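Local coordinates for heat-shock protein cognate (HSC) co-chaperone sgt12 (Aspergillus fumigatus, PDB 3SZ7) that acts as an HSC co-chaperone that binds tail-anchored proteins bound for the endoplasmic reticulum and passes them to the GET pathway through get4 and get5, at residues L70-D75 against S79-R84. Residues are numbered along the deposited sequence; the frame is centred on the assembly and turned at random.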
loop_
_atom_site.group_PDB
_atom_site.type_symbol
_atom_site.label_atom_id
_atom_site.label_comp_id
_atom_site.label_asym_id
_atom_site.label_seq_id
_atom_site.Cartn_x
_atom_site.Cartn_y
_atom_site.Cartn_z
ATOM N N LEU A 70 10.841 -1.378 -3.027
ATOM C CA LEU A 70 11.944 -1.146 -3.950
ATOM C C LEU A 70 11.804 0.218 -4.623
ATOM O O LEU A 70 12.787 0.939 -4.787
ATOM C CB LEU A 70 12.032 -2.261 -4.994
ATOM C CG LEU A 70 13.239 -2.103 -5.928
ATOM C CD1 LEU A 70 14.522 -2.046 -5.113
ATOM C CD2 LEU A 70 13.279 -3.240 -6.943
ATOM N N ALA A 71 10.581 0.575 -4.998
ATOM C CA ALA A 71 10.331 1.896 -5.570
ATOM C C ALA A 71 10.695 3.024 -4.605
ATOM O O ALA A 71 11.253 4.037 -5.021
ATOM C CB ALA A 71 8.888 2.026 -6.021
ATOM N N THR A 72 10.378 2.855 -3.322
ATOM C CA THR A 72 10.702 3.875 -2.330
ATOM C C THR A 72 12.197 3.933 -2.050
ATOM O O THR A 72 12.709 4.964 -1.610
ATOM C CB THR A 72 9.957 3.667 -0.988
ATOM O OG1 THR A 72 10.366 2.428 -0.391
ATOM C CG2 THR A 72 8.453 3.675 -1.203
ATOM N N VAL A 73 12.893 2.826 -2.296
ATOM C CA VAL A 73 14.337 2.792 -2.101
ATOM C C VAL A 73 15.023 3.523 -3.249
ATOM O O VAL A 73 15.956 4.298 -3.038
ATOM C CB VAL A 73 14.873 1.347 -2.013
ATOM C CG1 VAL A 73 16.393 1.341 -2.021
ATOM C CG2 VAL A 73 14.338 0.656 -0.765
ATOM N N VAL A 74 14.546 3.273 -4.463
ATOM C CA VAL A 74 15.071 3.925 -5.661
ATOM C C VAL A 74 14.733 5.414 -5.693
ATOM O O VAL A 74 15.567 6.246 -6.052
ATOM C CB VAL A 74 14.525 3.250 -6.936
ATOM C CG1 VAL A 74 14.836 4.092 -8.169
ATOM C CG2 VAL A 74 15.101 1.846 -7.068
ATOM N N ASP A 75 13.506 5.744 -5.304
ATOM C CA ASP A 75 13.032 7.120 -5.350
ATOM C C ASP A 75 12.170 7.440 -4.130
ATOM O O ASP A 75 10.941 7.406 -4.210
ATOM C CB ASP A 75 12.231 7.351 -6.634
ATOM C CG ASP A 75 11.914 8.815 -6.869
ATOM O OD1 ASP A 75 12.232 9.646 -5.991
ATOM O OD2 ASP A 75 11.339 9.136 -7.929
ATOM N N SER A 79 5.843 9.979 -4.092
ATOM C CA SER A 79 4.783 9.787 -3.107
ATOM C C SER A 79 3.884 8.590 -3.404
ATOM O O SER A 79 3.436 7.920 -2.475
ATOM C CB SER A 79 3.944 11.063 -2.934
ATOM O OG SER A 79 3.073 11.262 -4.035
ATOM N N LYS A 80 3.618 8.314 -4.681
ATOM C CA LYS A 80 2.729 7.203 -5.028
ATOM C C LYS A 80 3.253 5.860 -4.513
ATOM O O LYS A 80 2.475 5.014 -4.070
ATOM C CB LYS A 80 2.461 7.135 -6.539
ATOM C CG LYS A 80 1.262 6.265 -6.912
ATOM C CD LYS A 80 0.999 6.248 -8.419
ATOM C CE LYS A 80 0.513 7.596 -8.931
ATOM N NZ LYS A 80 -0.905 7.885 -8.572
ATOM N N ALA A 81 4.566 5.670 -4.558
ATOM C CA ALA A 81 5.166 4.428 -4.085
ATOM C C ALA A 81 4.903 4.225 -2.596
ATOM O O ALA A 81 4.642 3.108 -2.153
ATOM C CB ALA A 81 6.663 4.405 -4.376
ATOM N N TRP A 82 4.959 5.309 -1.827
ATOM C CA TRP A 82 4.712 5.231 -0.389
ATOM C C TRP A 82 3.253 4.895 -0.111
ATOM O O TRP A 82 2.943 4.169 0.838
ATOM C CB TRP A 82 5.073 6.545 0.306
ATOM C CG TRP A 82 6.539 6.811 0.391
ATOM C CD1 TRP A 82 7.241 7.761 -0.295
ATOM C CD2 TRP A 82 7.490 6.120 1.212
ATOM N NE1 TRP A 82 8.573 7.707 0.054
ATOM C CE2 TRP A 82 8.750 6.707 0.969
ATOM C CE3 TRP A 82 7.399 5.062 2.121
ATOM C CZ2 TRP A 82 9.912 6.267 1.611
ATOM C CZ3 TRP A 82 8.556 4.630 2.757
ATOM C CH2 TRP A 82 9.793 5.235 2.499
ATOM N N SER A 83 2.358 5.434 -0.933
ATOM C CA SER A 83 0.936 5.146 -0.789
ATOM C C SER A 83 0.656 3.670 -1.061
ATOM O O SER A 83 -0.143 3.041 -0.362
ATOM C CB SER A 83 0.107 6.028 -1.722
ATOM O OG SER A 83 -1.276 5.821 -1.498
ATOM N N ARG A 84 1.312 3.126 -2.085
ATOM C CA ARG A 84 1.204 1.710 -2.421
ATOM C C ARG A 84 1.724 0.844 -1.292
ATOM O O ARG A 84 1.116 -0.166 -0.952
ATOM C CB ARG A 84 2.017 1.392 -3.674
ATOM C CG ARG A 84 1.535 2.090 -4.912
ATOM C CD ARG A 84 0.541 1.241 -5.661
ATOM N NE ARG A 84 0.111 1.926 -6.869
ATOM C CZ ARG A 84 -1.076 2.496 -7.019
ATOM N NH1 ARG A 84 -1.968 2.441 -6.038
ATOM N NH2 ARG A 84 -1.377 3.106 -8.154
#
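Thr-72 OG1 hydrogen-bonds to the carbonyl oxygen of Glu-69, one turn back in its own helix. Its chi1 of 63° sets the hydroxyl between backbone N and carbonyl carbon, and the methyl beside the backbone N. The methyl then meets the indole of Trp-82. CG2 of Thr-72 sits 3.7 Å from the centroid of the six-membered ring of Trp-82, 15° off the normal, a CH-pi contact over the face. Thr-72 CB also touches that ring, 3.7 Å from Trp-82 CZ2. The indole N-H is also held: Trp-82 NE1 donates a hydrogen bond to Pro-76 O in the connecting loop. That bond probably helps to fix the ring's rotation. The same methyl, Thr-72 CG2, lies 3.7 Å from Ala-81 CB. Beside it, Ala-71 CB and Ala-81 CB meet at 3.6 Å. Small side chains here are consistent with the close approach: the axes of 70-74 and 79-84 come to 8.6 Å and run roughly antiparallel, at 150°. Helices 61-74 and 79-91 fall in predicted TPR repeats 2 and 3, so the contact joins successive repeats of the TPR domain. Ser-49 of helix 45-57 touches both alanines, and helix 95-109 packs on Trp-82. The closest approaches between the two segments are between carbon atoms. The polar atoms of Thr-72 and Trp-82 hydrogen-bond to backbone carbonyls near by, consistent with a largely apolar, mostly buried junction between repeats.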